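Local coordinates for protein beta-N-acetylhexosaminidase (Thermotoga neapolitana, PDB 5BZA) that probably hydrolyses terminal non-reducing N-acetyl-D-hexosamine residues from N-acetyl-beta-D-hexosaminides, as a zinc-binding family 3 glycoside hydrolase, at residues Arg57-Ser62 with Phe108-Ala113; Cys11-Phe16 with Ala30-Tyr35; Arg201-Val206 with Asp310-Ala315; Asn104-Asn109 with Phe320-Ile325; Asn17-Glu22 with Asp276-Leu281. All blocks are in the same frame, centred on the assembly; numbering follows the deposited sequence.

Interaction 1: Arg57-Ser62 with Phe108-Ala113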
# COMPACT_ATOMS: atom_id res chain seq x y z
N ARG B 57 18.21 -16.46 6.85
CA ARG B 57 17.09 -16.75 5.95
C ARG B 57 15.84 -17.02 6.77
O ARG B 57 15.89 -17.78 7.73
CB ARG B 57 17.39 -17.96 5.06
CG ARG B 57 18.56 -17.80 4.08
CD ARG B 57 18.82 -19.13 3.35
NE ARG B 57 18.90 -20.27 4.28
CZ ARG B 57 18.65 -21.54 3.95
NH1 ARG B 57 18.29 -21.85 2.70
NH2 ARG B 57 18.74 -22.50 4.86
N PHE B 58 14.74 -16.36 6.40
CA PHE B 58 13.47 -16.58 7.07
C PHE B 58 12.40 -16.75 6.01
O PHE B 58 12.48 -16.12 4.96
CB PHE B 58 13.07 -15.41 7.96
CG PHE B 58 14.07 -15.06 9.01
CD1 PHE B 58 15.07 -14.10 8.74
CD2 PHE B 58 13.98 -15.62 10.29
CE1 PHE B 58 15.97 -13.72 9.73
CE2 PHE B 58 14.87 -15.26 11.28
CZ PHE B 58 15.88 -14.30 11.01
N ILE B 59 11.40 -17.58 6.29
CA ILE B 59 10.14 -17.55 5.59
C ILE B 59 9.30 -16.46 6.26
O ILE B 59 9.07 -16.53 7.48
CB ILE B 59 9.39 -18.93 5.67
CG1 ILE B 59 10.32 -20.04 5.18
CG2 ILE B 59 8.09 -18.88 4.84
CD1 ILE B 59 9.81 -21.42 5.47
N VAL B 60 8.87 -15.47 5.47
CA VAL B 60 8.16 -14.30 6.00
C VAL B 60 6.76 -14.26 5.41
O VAL B 60 6.60 -14.22 4.18
CB VAL B 60 8.88 -12.93 5.65
CG1 VAL B 60 8.09 -11.72 6.22
CG2 VAL B 60 10.32 -12.93 6.16
N SER B 61 5.75 -14.25 6.29
CA SER B 61 4.40 -14.46 5.82
C SER B 61 3.43 -13.45 6.44
O SER B 61 3.72 -12.80 7.46
CB SER B 61 3.97 -15.91 6.18
OG SER B 61 2.82 -16.26 5.45
N SER B 62 2.25 -13.34 5.83
CA SER B 62 1.15 -12.57 6.39
C SER B 62 -0.16 -13.34 6.23
O SER B 62 -0.22 -14.32 5.46
CB SER B 62 1.01 -11.23 5.68
OG SER B 62 0.41 -11.45 4.41
N PHE B 108 7.96 -9.95 1.78
CA PHE B 108 7.28 -11.22 2.15
C PHE B 108 7.70 -12.34 1.15
O PHE B 108 8.15 -12.04 0.05
CB PHE B 108 5.76 -11.03 2.19
CG PHE B 108 5.28 -10.17 3.34
CD1 PHE B 108 5.00 -10.74 4.58
CD2 PHE B 108 5.20 -8.77 3.19
CE1 PHE B 108 4.56 -9.94 5.66
CE2 PHE B 108 4.79 -7.94 4.25
CZ PHE B 108 4.48 -8.53 5.49
N ASN B 109 7.69 -13.61 1.55
CA ASN B 109 7.86 -14.66 0.53
C ASN B 109 6.84 -15.81 0.66
O ASN B 109 6.84 -16.74 -0.16
CB ASN B 109 9.29 -15.21 0.56
CG ASN B 109 9.78 -15.48 1.96
OD1 ASN B 109 9.09 -16.11 2.76
ND2 ASN B 109 11.00 -15.00 2.27
N MET B 110 5.90 -15.68 1.59
CA MET B 110 4.82 -16.65 1.74
C MET B 110 3.58 -15.85 2.08
O MET B 110 3.68 -14.76 2.61
CB MET B 110 5.13 -17.68 2.83
CG MET B 110 4.02 -18.76 3.01
SD MET B 110 4.50 -20.11 4.13
CE MET B 110 5.59 -21.05 3.06
N VAL B 111 2.42 -16.38 1.73
CA VAL B 111 1.18 -15.86 2.21
C VAL B 111 0.34 -17.05 2.75
O VAL B 111 0.28 -18.13 2.16
CB VAL B 111 0.44 -15.09 1.10
CG1 VAL B 111 0.01 -16.06 -0.04
CG2 VAL B 111 -0.74 -14.30 1.68
N PHE B 112 -0.32 -16.82 3.88
CA PHE B 112 -1.20 -17.82 4.46
C PHE B 112 -2.55 -17.67 3.75
O PHE B 112 -3.54 -17.24 4.36
CB PHE B 112 -1.30 -17.65 5.98
CG PHE B 112 -0.03 -18.03 6.71
CD1 PHE B 112 0.91 -18.82 6.12
CD2 PHE B 112 0.18 -17.60 8.02
CE1 PHE B 112 2.08 -19.21 6.81
CE2 PHE B 112 1.35 -17.98 8.72
CZ PHE B 112 2.30 -18.78 8.10
N ALA B 113 -2.55 -18.04 2.47
CA ALA B 113 -3.71 -18.02 1.60
C ALA B 113 -3.35 -18.88 0.38
O ALA B 113 -2.17 -19.14 0.17
CB ALA B 113 -4.05 -16.63 1.20
O HOH W 1 2.27 -12.25 2.67
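Strands 59-62 and 110-111 run parallel as neighbours in the TIM-barrel-like sheet of the family 3 catalytic fold, and much of their joint is made by one asparagine side chain. Asn109 holds CG between its backbone N and carbonyl carbon (chi1 45°), which turns the carboxamide back along the 57-62 backbone. There OD1 accepts from Val60 N at 2.8 Å, the donor lying above the carbonyl plane, while ND2 gives a longer bond of 3.3 Å to Phe58 O in the amide plane. Val60 O in turn is gripped twice, by Asn109 N at 2.9 Å and by Met110 N at 3.1 Å, so this buried carbonyl is well satisfied. Further along, Phe112 N meets Ser62 O at 3.0 Å almost along the C=O axis. A water shared by Ser62 OG and Met110 O fills in the polar seam. Apolar contacts line both faces: the Phe108 ring meets Val60 CG1 on one, and on the other Ile59 CG2 touches the methyl CE of Met110, whose chain bends at chi3 (-76°). Close to the Phe10 ring, Ser61 OG, anti to its own N, sits over one face of the Phe112 ring, 3.2 Å above its plane.

Interaction 2: Cys11-Phe16 with Ala30-Tyr35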
# COMPACT_ATOMS: atom_id res chain seq x y z
N CYS B 11 6.75 -18.30 13.88
CA CYS B 11 6.24 -17.43 14.98
C CYS B 11 5.57 -16.13 14.55
O CYS B 11 6.10 -15.40 13.73
CB CYS B 11 7.36 -17.04 15.97
SG CYS B 11 8.34 -18.40 16.71
N GLY B 12 4.45 -15.83 15.18
CA GLY B 12 3.72 -14.61 14.97
C GLY B 12 4.30 -13.49 15.84
O GLY B 12 4.74 -13.73 16.99
N PHE B 13 4.38 -12.29 15.24
CA PHE B 13 4.90 -11.10 15.90
C PHE B 13 3.91 -9.99 15.84
O PHE B 13 3.56 -9.51 14.76
CB PHE B 13 6.19 -10.66 15.25
CG PHE B 13 7.31 -11.61 15.45
CD1 PHE B 13 7.46 -12.72 14.62
CD2 PHE B 13 8.25 -11.38 16.43
CE1 PHE B 13 8.51 -13.56 14.77
CE2 PHE B 13 9.31 -12.23 16.58
CZ PHE B 13 9.43 -13.32 15.75
N ASP B 14 3.45 -9.60 17.02
CA ASP B 14 2.44 -8.58 17.20
C ASP B 14 3.15 -7.31 17.68
O ASP B 14 2.53 -6.27 17.93
CB ASP B 14 1.40 -9.09 18.20
CG ASP B 14 0.08 -8.38 18.07
OD1 ASP B 14 -0.40 -8.19 16.92
OD2 ASP B 14 -0.52 -8.08 19.14
N ASP B 15 4.46 -7.44 17.83
CA ASP B 15 5.31 -6.34 18.24
C ASP B 15 6.74 -6.66 17.77
O ASP B 15 7.07 -7.82 17.49
CB ASP B 15 5.21 -6.12 19.77
CG ASP B 15 5.78 -4.74 20.20
OD1 ASP B 15 6.10 -3.96 19.30
OD2 ASP B 15 5.83 -4.41 21.42
N PHE B 16 7.58 -5.62 17.64
CA PHE B 16 8.98 -5.80 17.31
C PHE B 16 9.80 -4.97 18.30
O PHE B 16 9.54 -3.78 18.48
CB PHE B 16 9.29 -5.39 15.87
CG PHE B 16 10.76 -5.43 15.54
CD1 PHE B 16 11.45 -6.63 15.54
CD2 PHE B 16 11.46 -4.24 15.28
CE1 PHE B 16 12.82 -6.65 15.25
CE2 PHE B 16 12.80 -4.26 14.99
CZ PHE B 16 13.50 -5.46 14.97
N ALA B 30 12.53 -20.50 11.75
CA ALA B 30 12.67 -20.37 10.31
C ALA B 30 11.55 -19.51 9.74
O ALA B 30 11.72 -18.91 8.66
CB ALA B 30 12.67 -21.75 9.65
N GLY B 31 10.45 -19.38 10.48
CA GLY B 31 9.29 -18.68 9.96
C GLY B 31 8.84 -17.49 10.80
O GLY B 31 8.82 -17.57 12.04
N VAL B 32 8.46 -16.39 10.11
CA VAL B 32 8.05 -15.16 10.74
C VAL B 32 6.71 -14.77 10.13
O VAL B 32 6.58 -14.62 8.90
CB VAL B 32 9.12 -13.99 10.51
CG1 VAL B 32 8.56 -12.61 10.90
CG2 VAL B 32 10.42 -14.26 11.27
N LEU B 33 5.71 -14.66 10.98
CA LEU B 33 4.39 -14.18 10.58
C LEU B 33 4.25 -12.83 11.23
O LEU B 33 4.49 -12.70 12.46
CB LEU B 33 3.27 -15.11 11.07
CG LEU B 33 1.82 -14.58 11.07
CD1 LEU B 33 1.40 -14.13 9.67
CD2 LEU B 33 0.82 -15.67 11.59
N ILE B 34 3.90 -11.83 10.42
CA ILE B 34 3.87 -10.48 10.89
C ILE B 34 2.41 -10.09 11.06
O ILE B 34 1.62 -10.15 10.12
CB ILE B 34 4.59 -9.50 9.91
CG1 ILE B 34 6.02 -9.99 9.61
CG2 ILE B 34 4.59 -8.08 10.47
CD1 ILE B 34 6.75 -9.07 8.64
N TYR B 35 2.07 -9.73 12.29
CA TYR B 35 0.70 -9.39 12.64
C TYR B 35 0.42 -7.87 12.55
O TYR B 35 1.33 -7.06 12.44
CB TYR B 35 0.43 -9.93 14.04
CG TYR B 35 0.08 -11.43 14.11
CD1 TYR B 35 -0.84 -11.99 13.24
CD2 TYR B 35 0.64 -12.26 15.10
CE1 TYR B 35 -1.18 -13.35 13.32
CE2 TYR B 35 0.31 -13.62 15.19
CZ TYR B 35 -0.60 -14.17 14.30
OH TYR B 35 -0.95 -15.52 14.37
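Four backbone hydrogen bonds join strand 9-13 to strand 31-34 in parallel register, Cys11 and Phe13 each using both amide and carbonyl, to Gly31 and Leu33 and to Leu33 and Tyr35. Cys11 N donates to Gly31 O at 2.9 Å, and Cys11 O receives Leu33 N in an almost straight bond (178° at the hydrogen). Phe13 N then reaches Leu33 O at 2.8 Å along the C=O axis, although the N-H is bent, and Phe13 O takes Tyr35 N at 2.9 Å. Both strands belong to a beta-alpha-beta unit, with helix 18-27 as the crossover. On one face Phe13 crosses Val32 at about a right angle, its CD1 3.9 Å from Val32 CG1. The other face carries Tyr35, the N-cap of the next helix; its CG lies anti to the carbonyl carbon (chi1 -81°), which lays the ring across Gly12, with Tyr35 CE2 3.6 Å from Gly12 CA. At the strand ends Asp14 OD1 comes up to Tyr35 CB, the carboxylate and ring planes 81° apart. A CB at Gly12 would fall 2.3 Å from Tyr35 CE2, so the main chain sets the register while the absent side chain at Gly12 makes room for the tyrosine ring.

Interaction 3: Arg201-Val206 with Asp310-Ala315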
# COMPACT_ATOMS: atom_id res chain seq x y z
N ARG B 201 2.02 -28.38 -10.53
CA ARG B 201 3.43 -28.23 -10.16
C ARG B 201 3.71 -26.92 -9.39
O ARG B 201 4.87 -26.56 -9.23
CB ARG B 201 4.35 -28.27 -11.40
CG ARG B 201 4.41 -29.62 -12.16
CD ARG B 201 5.15 -30.70 -11.36
NE ARG B 201 6.55 -30.35 -11.07
CZ ARG B 201 7.43 -31.16 -10.47
NH1 ARG B 201 7.07 -32.37 -10.04
NH2 ARG B 201 8.69 -30.74 -10.26
N VAL B 202 2.67 -26.25 -8.85
CA VAL B 202 2.92 -25.10 -8.01
C VAL B 202 3.44 -25.56 -6.66
O VAL B 202 2.86 -26.46 -6.02
CB VAL B 202 1.66 -24.23 -7.75
CG1 VAL B 202 1.99 -23.06 -6.81
CG2 VAL B 202 1.12 -23.67 -9.03
N LYS B 203 4.56 -25.00 -6.23
CA LYS B 203 5.06 -25.28 -4.91
C LYS B 203 4.12 -24.62 -3.92
O LYS B 203 3.82 -23.41 -4.05
CB LYS B 203 6.47 -24.74 -4.71
CG LYS B 203 7.08 -25.13 -3.36
CD LYS B 203 8.56 -24.83 -3.32
CE LYS B 203 9.26 -25.79 -2.36
NZ LYS B 203 10.57 -26.28 -2.90
N THR B 204 3.70 -25.37 -2.90
CA THR B 204 2.77 -24.80 -1.92
C THR B 204 3.08 -25.32 -0.52
O THR B 204 3.67 -26.38 -0.36
CB THR B 204 1.26 -25.13 -2.27
OG1 THR B 204 0.40 -24.49 -1.33
CG2 THR B 204 0.96 -26.65 -2.20
N ALA B 205 2.72 -24.57 0.53
CA ALA B 205 2.68 -25.18 1.87
C ALA B 205 1.22 -25.56 2.19
O ALA B 205 0.28 -25.11 1.53
CB ALA B 205 3.27 -24.24 2.96
N VAL B 206 1.03 -26.42 3.18
CA VAL B 206 -0.32 -26.77 3.62
C VAL B 206 -0.47 -26.46 5.10
O VAL B 206 0.36 -26.90 5.92
CB VAL B 206 -0.65 -28.26 3.39
CG1 VAL B 206 -2.02 -28.59 4.01
CG2 VAL B 206 -0.62 -28.59 1.93
N ASP B 310 14.49 -26.45 4.90
CA ASP B 310 15.68 -25.95 4.19
C ASP B 310 15.43 -25.88 2.68
O ASP B 310 15.81 -24.91 2.01
CB ASP B 310 16.89 -26.81 4.53
CG ASP B 310 17.56 -26.37 5.82
OD1 ASP B 310 17.26 -25.24 6.28
OD2 ASP B 310 18.33 -27.16 6.40
N GLU B 311 14.77 -26.88 2.13
CA GLU B 311 14.43 -26.78 0.72
C GLU B 311 13.58 -25.52 0.47
O GLU B 311 13.93 -24.73 -0.42
CB GLU B 311 13.73 -28.07 0.24
CG GLU B 311 14.73 -29.25 0.19
CD GLU B 311 14.08 -30.64 0.03
OE1 GLU B 311 14.84 -31.62 -0.21
OE2 GLU B 311 12.84 -30.77 0.17
N TYR B 312 12.54 -25.29 1.27
CA TYR B 312 11.68 -24.10 1.04
C TYR B 312 12.48 -22.80 1.17
O TYR B 312 12.36 -21.89 0.34
CB TYR B 312 10.47 -24.07 1.99
CG TYR B 312 9.31 -24.92 1.48
CD1 TYR B 312 9.45 -26.31 1.38
CD2 TYR B 312 8.10 -24.35 1.06
CE1 TYR B 312 8.40 -27.12 0.88
CE2 TYR B 312 7.04 -25.15 0.55
CZ TYR B 312 7.20 -26.55 0.47
OH TYR B 312 6.16 -27.38 -0.00
N LEU B 313 13.26 -22.70 2.24
CA LEU B 313 14.11 -21.56 2.49
C LEU B 313 14.97 -21.27 1.29
O LEU B 313 15.03 -20.12 0.81
CB LEU B 313 14.99 -21.80 3.71
CG LEU B 313 14.28 -21.62 5.06
CD1 LEU B 313 15.16 -21.99 6.24
CD2 LEU B 313 13.84 -20.16 5.17
N SER B 314 15.60 -22.30 0.76
CA SER B 314 16.48 -22.12 -0.39
C SER B 314 15.69 -21.63 -1.60
O SER B 314 16.17 -20.80 -2.38
CB SER B 314 17.24 -23.40 -0.69
OG SER B 314 18.15 -23.65 0.38
N ALA B 315 14.45 -22.09 -1.72
CA ALA B 315 13.60 -21.70 -2.85
C ALA B 315 13.28 -20.18 -2.93
O ALA B 315 12.75 -19.70 -3.94
CB ALA B 315 12.29 -22.50 -2.82
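The carbonyl O of Asp310 holds the end of helix 299-314 together by accepting from both Ser314 N and Ser314 OG, while the Asp310 carboxylate is paired with Lys7. Glu311 follows, its carboxylate held by Lys307; its OE2 stays 5.9 Å from Lys203 NZ, close enough that it may slightly stabilise the ammonium charge, though the two are not in contact. Tyr312 carries most of the helix's share of the contact. With CG anti to the carbonyl carbon (chi1 -83°), the ring reaches out from the helix to the chain entering strand 205-208. Lys203, anti at chi1 (-175°) and bent at chi4, comes obliquely over one face: its CE lies 3.4 Å above the ring plane, over the centre, as a CH-pi contact, and its NZ makes a cation-pi interaction 4.5 Å from the ring centroid. The hydroxyl works at the ring edge, OH donating to Thr204 O at 2.7 Å from above the carbonyl plane and accepting from Leu241 N. Tyr312 thus ties the helix to the N-terminal ends of two neighbouring strands of the TIM-barrel-like sheet, 205-208 and 241-243. A phenylalanine here would lose both hydroxyl bonds and would probably leave Thr204 O and Leu241 N less well satisfied. After Ser314, Ala315 turns its CB toward the lysine, and this methyl stands 4.2 Å from Lys203 NZ, beside the tip of the chain.

Interaction 4: Asn104-Asn109 with Phe320-Ile325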
# COMPACT_ATOMS: atom_id res chain seq x y z
N ASN B 104 5.94 -9.61 -2.36
CA ASN B 104 7.30 -10.03 -2.65
C ASN B 104 8.18 -8.79 -2.67
O ASN B 104 9.32 -8.84 -2.20
CB ASN B 104 7.41 -10.77 -3.99
CG ASN B 104 8.88 -11.12 -4.35
OD1 ASN B 104 9.61 -10.33 -4.96
ND2 ASN B 104 9.30 -12.29 -3.96
N THR B 105 7.68 -7.68 -3.24
CA THR B 105 8.47 -6.44 -3.29
C THR B 105 8.73 -5.94 -1.88
O THR B 105 9.81 -5.42 -1.59
CB THR B 105 7.77 -5.31 -4.10
OG1 THR B 105 7.48 -5.78 -5.41
CG2 THR B 105 8.66 -4.09 -4.21
N LEU B 106 7.74 -6.07 -1.00
CA LEU B 106 7.95 -5.57 0.36
C LEU B 106 8.96 -6.36 1.15
O LEU B 106 9.58 -5.81 2.07
CB LEU B 106 6.64 -5.53 1.13
CG LEU B 106 5.56 -4.56 0.66
CD1 LEU B 106 4.28 -4.92 1.45
CD2 LEU B 106 6.02 -3.11 0.93
N GLY B 107 9.14 -7.63 0.79
CA GLY B 107 9.99 -8.55 1.51
C GLY B 107 9.27 -9.81 2.00
O GLY B 107 9.91 -10.67 2.60
N PHE B 108 7.96 -9.95 1.78
CA PHE B 108 7.28 -11.22 2.15
C PHE B 108 7.70 -12.34 1.15
O PHE B 108 8.15 -12.04 0.05
CB PHE B 108 5.76 -11.03 2.19
CG PHE B 108 5.28 -10.17 3.34
CD1 PHE B 108 5.00 -10.74 4.58
CD2 PHE B 108 5.20 -8.77 3.19
CE1 PHE B 108 4.56 -9.94 5.66
CE2 PHE B 108 4.79 -7.94 4.25
CZ PHE B 108 4.48 -8.53 5.49
N ASN B 109 7.69 -13.61 1.55
CA ASN B 109 7.86 -14.66 0.53
C ASN B 109 6.84 -15.81 0.66
O ASN B 109 6.84 -16.74 -0.16
CB ASN B 109 9.29 -15.21 0.56
CG ASN B 109 9.78 -15.48 1.96
OD1 ASN B 109 9.09 -16.11 2.76
ND2 ASN B 109 11.00 -15.00 2.27
N PHE B 320 14.37 -8.31 -2.93
CA PHE B 320 13.59 -7.19 -2.37
C PHE B 320 13.37 -7.25 -0.86
O PHE B 320 12.88 -8.27 -0.31
CB PHE B 320 12.24 -7.09 -3.09
CG PHE B 320 12.37 -6.85 -4.56
CD1 PHE B 320 12.85 -5.63 -5.03
CD2 PHE B 320 12.02 -7.83 -5.47
CE1 PHE B 320 12.98 -5.39 -6.38
CE2 PHE B 320 12.15 -7.60 -6.83
CZ PHE B 320 12.63 -6.38 -7.29
N ASN B 321 13.71 -6.15 -0.20
CA ASN B 321 13.38 -6.00 1.21
C ASN B 321 13.17 -4.51 1.56
O ASN B 321 14.12 -3.74 1.54
CB ASN B 321 14.46 -6.65 2.09
CG ASN B 321 14.05 -6.79 3.54
OD1 ASN B 321 13.34 -5.97 4.05
ND2 ASN B 321 14.53 -7.81 4.20
N SER B 322 11.92 -4.12 1.85
CA SER B 322 11.56 -2.74 2.16
C SER B 322 12.28 -2.19 3.42
O SER B 322 12.19 -1.00 3.74
CB SER B 322 10.03 -2.60 2.25
OG SER B 322 9.45 -3.37 3.31
N GLY B 323 13.02 -3.04 4.11
CA GLY B 323 13.82 -2.60 5.24
C GLY B 323 14.95 -1.62 4.89
O GLY B 323 15.57 -1.00 5.76
N LEU B 324 15.25 -1.51 3.60
CA LEU B 324 16.21 -0.54 3.11
C LEU B 324 15.79 0.85 3.59
O LEU B 324 16.64 1.72 3.88
CB LEU B 324 16.31 -0.62 1.58
CG LEU B 324 15.09 -0.16 0.78
CD1 LEU B 324 15.16 1.36 0.35
CD2 LEU B 324 14.82 -1.11 -0.40
N ILE B 325 14.47 1.07 3.64
CA ILE B 325 13.98 2.37 4.10
C ILE B 325 14.45 2.62 5.55
O ILE B 325 15.03 3.69 5.87
CB ILE B 325 12.46 2.43 3.95
CG1 ILE B 325 12.14 2.30 2.45
CG2 ILE B 325 11.90 3.71 4.58
CD1 ILE B 325 10.62 2.25 2.10
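Ser322 sets its OG between its own backbone N and carbonyl carbon (chi1 63°), the crowded position, which brings the hydroxyl to Leu106 O, the acceptor that its backbone N also reaches. The hydroxyl arrives in the carbonyl plane on a lone pair, OG at 2.7 Å from Leu106 O, while Ser322 N comes from above that plane to Leu106 O at 2.9 Å, so one carbonyl at the end of helix 89-106 is gripped twice. Gly107, with phi 123°, is the C-prime residue of the Schellman motif that ends this helix; its CA approaches Phe320 O to 3.4 Å in a CA-H...O contact. A side chain there would be jammed against the preceding carbonyl. Phe320, its CG anti to the carbonyl carbon, presses CB against Thr105 O at 3.3 Å. The edge of its ring meets the Asn104 amide, CD2 lying 3.5 Å from Asn104 OD1 with the planes 80° apart; the ND2 of that amide is bound to Gly154 O. Next to it, Asn321 OD1 accepts from Gly323 N in a capping bond at the start of helix 323-331. The contact therefore joins the end of one helix to the start of another, with helix 42-54 packing against Ser322 and Ile325, strand 59-62 lying beyond Phe108, and Arg101 of the second subunit bonding Thr105 OG1 and packing on Phe320.

Interaction 5: Asn17-Glu22 with Asp276-Leu281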
# COMPACT_ATOMS: atom_id res chain seq x y z
N ASN B 17 10.74 -5.60 18.99
CA ASN B 17 11.36 -4.95 20.13
C ASN B 17 12.56 -5.78 20.53
O ASN B 17 12.93 -6.71 19.81
CB ASN B 17 10.36 -4.77 21.28
CG ASN B 17 9.63 -6.08 21.64
OD1 ASN B 17 10.24 -7.16 21.65
ND2 ASN B 17 8.35 -5.98 21.96
N GLU B 18 13.19 -5.44 21.66
CA GLU B 18 14.46 -6.10 21.99
C GLU B 18 14.15 -7.55 22.36
O GLU B 18 14.92 -8.44 22.02
CB GLU B 18 15.23 -5.35 23.09
CG GLU B 18 16.76 -5.64 23.31
CD GLU B 18 17.69 -5.20 22.10
OE1 GLU B 18 17.17 -4.90 20.99
OE2 GLU B 18 18.94 -5.07 22.26
N GLU B 19 12.99 -7.81 22.99
CA GLU B 19 12.64 -9.20 23.31
C GLU B 19 12.52 -10.02 22.01
O GLU B 19 13.10 -11.12 21.89
CB GLU B 19 11.33 -9.30 24.11
CG GLU B 19 10.97 -10.74 24.53
CD GLU B 19 9.71 -10.84 25.41
OE1 GLU B 19 8.92 -9.86 25.43
OE2 GLU B 19 9.50 -11.90 26.05
N ALA B 20 11.80 -9.47 21.02
CA ALA B 20 11.68 -10.11 19.73
C ALA B 20 13.05 -10.42 19.09
O ALA B 20 13.30 -11.55 18.69
CB ALA B 20 10.82 -9.27 18.82
N ARG B 21 13.95 -9.45 19.04
CA ARG B 21 15.28 -9.73 18.50
C ARG B 21 15.99 -10.82 19.32
O ARG B 21 16.67 -11.67 18.74
CB ARG B 21 16.16 -8.47 18.47
CG ARG B 21 15.54 -7.30 17.72
CD ARG B 21 16.40 -5.99 17.77
NE ARG B 21 15.39 -4.95 17.73
CZ ARG B 21 15.06 -4.17 18.74
NH1 ARG B 21 15.76 -4.21 19.86
NH2 ARG B 21 14.07 -3.31 18.61
N GLU B 22 15.87 -10.76 20.65
CA GLU B 22 16.48 -11.77 21.52
C GLU B 22 15.98 -13.18 21.15
O GLU B 22 16.80 -14.08 20.95
CB GLU B 22 16.17 -11.51 23.02
CG GLU B 22 17.07 -10.49 23.78
CD GLU B 22 16.58 -10.17 25.23
OE1 GLU B 22 15.80 -10.98 25.81
OE2 GLU B 22 16.99 -9.11 25.79
N ASP B 276 1.22 -18.25 17.63
CA ASP B 276 0.69 -16.94 17.30
C ASP B 276 1.35 -15.87 18.17
O ASP B 276 0.97 -14.70 18.08
CB ASP B 276 -0.85 -16.89 17.40
CG ASP B 276 -1.35 -17.05 18.80
OD1 ASP B 276 -0.54 -17.37 19.68
OD2 ASP B 276 -2.57 -16.88 19.02
N ASN B 277 2.35 -16.27 18.95
CA ASN B 277 3.06 -15.39 19.86
C ASN B 277 4.52 -15.82 20.02
O ASN B 277 4.79 -16.87 20.59
CB ASN B 277 2.39 -15.37 21.22
CG ASN B 277 2.93 -14.28 22.12
OD1 ASN B 277 4.04 -13.74 21.91
ND2 ASN B 277 2.15 -13.94 23.16
N PHE B 278 5.46 -14.98 19.57
CA PHE B 278 6.89 -15.34 19.61
C PHE B 278 7.34 -15.57 21.04
O PHE B 278 8.27 -16.33 21.29
CB PHE B 278 7.75 -14.24 18.96
CG PHE B 278 7.77 -12.94 19.73
CD1 PHE B 278 6.76 -11.98 19.56
CD2 PHE B 278 8.81 -12.67 20.65
CE1 PHE B 278 6.78 -10.77 20.27
CE2 PHE B 278 8.83 -11.46 21.35
CZ PHE B 278 7.81 -10.52 21.18
N ARG B 279 6.67 -14.92 21.97
CA ARG B 279 6.99 -15.10 23.36
C ARG B 279 6.72 -16.55 23.81
O ARG B 279 7.29 -16.98 24.80
CB ARG B 279 6.24 -14.09 24.24
CG ARG B 279 6.61 -12.62 23.95
CD ARG B 279 5.78 -11.63 24.77
NE ARG B 279 6.29 -10.25 24.65
CZ ARG B 279 5.71 -9.28 23.93
NH1 ARG B 279 4.53 -9.50 23.34
NH2 ARG B 279 6.29 -8.07 23.86
N ASP B 280 5.88 -17.31 23.10
CA ASP B 280 5.70 -18.74 23.44
C ASP B 280 6.81 -19.63 22.92
O ASP B 280 6.82 -20.83 23.21
CB ASP B 280 4.39 -19.28 22.89
CG ASP B 280 3.21 -18.69 23.57
OD1 ASP B 280 3.29 -18.47 24.80
OD2 ASP B 280 2.23 -18.40 22.88
N LEU B 281 7.72 -19.08 22.12
CA LEU B 281 8.69 -19.96 21.47
C LEU B 281 9.54 -20.77 22.46
O LEU B 281 9.72 -21.96 22.26
CB LEU B 281 9.59 -19.16 20.53
CG LEU B 281 10.65 -19.98 19.79
CD1 LEU B 281 10.01 -21.16 19.08
CD2 LEU B 281 11.38 -19.10 18.78
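The first shell of this contact, between helix 18-27 and the loop that follows strand 273-275 of the TIM-barrel-like sheet, is a salt bridge beside an aromatic face. Glu19, anti at chi1 (-177°) and extended beyond CG, sends OE1 to Arg279 NE at 2.8 Å. The bond runs in the plane of the guanidinium but meets the carboxylate from above its own plane, the two flat groups being turned 60° apart. Glu19 also lays CG at the edge of the Phe278 ring, 3.9 Å from CE2. An alanine here would lose the carboxylate and CG, and would probably leave the arginine without this charged partner and the ring edge less well packed. The Phe278 ring is sandwiched: Ala20 CB rests over one face, 3.9 Å above the plane, and Arg279 CG over the other. The guanidinium in turn has Phe278 CZ over the centre of one of its faces. Beyond the ring lies Phe13, stacked on it from strand 9-13. Further out, two asparagines fix the backbones. Asn277 OD1 accepts from Arg279 N at 2.9 Å, an Asx turn that shapes the loop. At the helix start Asn17 is the N-cap: CG is held in the crowded position between its N and carbonyl carbon (chi1 51°), and OD1 receives Ala20 N at 2.9 Å nearly along the C=O axis.

Interactions 1 and 2 share the parallel sheet and are neighbours in it, centres about 10 Å apart, with strands 31-34 and 59-62 joined by probable hydrogen bonds from Ile59 to Ala30 and Val32. Interaction 5, its centre about 8 Å from that of interaction 2, packs helix 18-27 against the loop after strand 273-275. Interaction 3 lies against the N-terminal strand ends, where Leu313 touches Ile59; interaction 4 follows interaction 1 through shared Phe108 and Asn109 and reaches the subunit interface. Along the chain interaction 2 closes before interaction 1 opens, interaction 1 is nested within interaction 5, and interaction 3 within interaction 4, so contacts between parts far apart in sequence are gathered in and around one sheet.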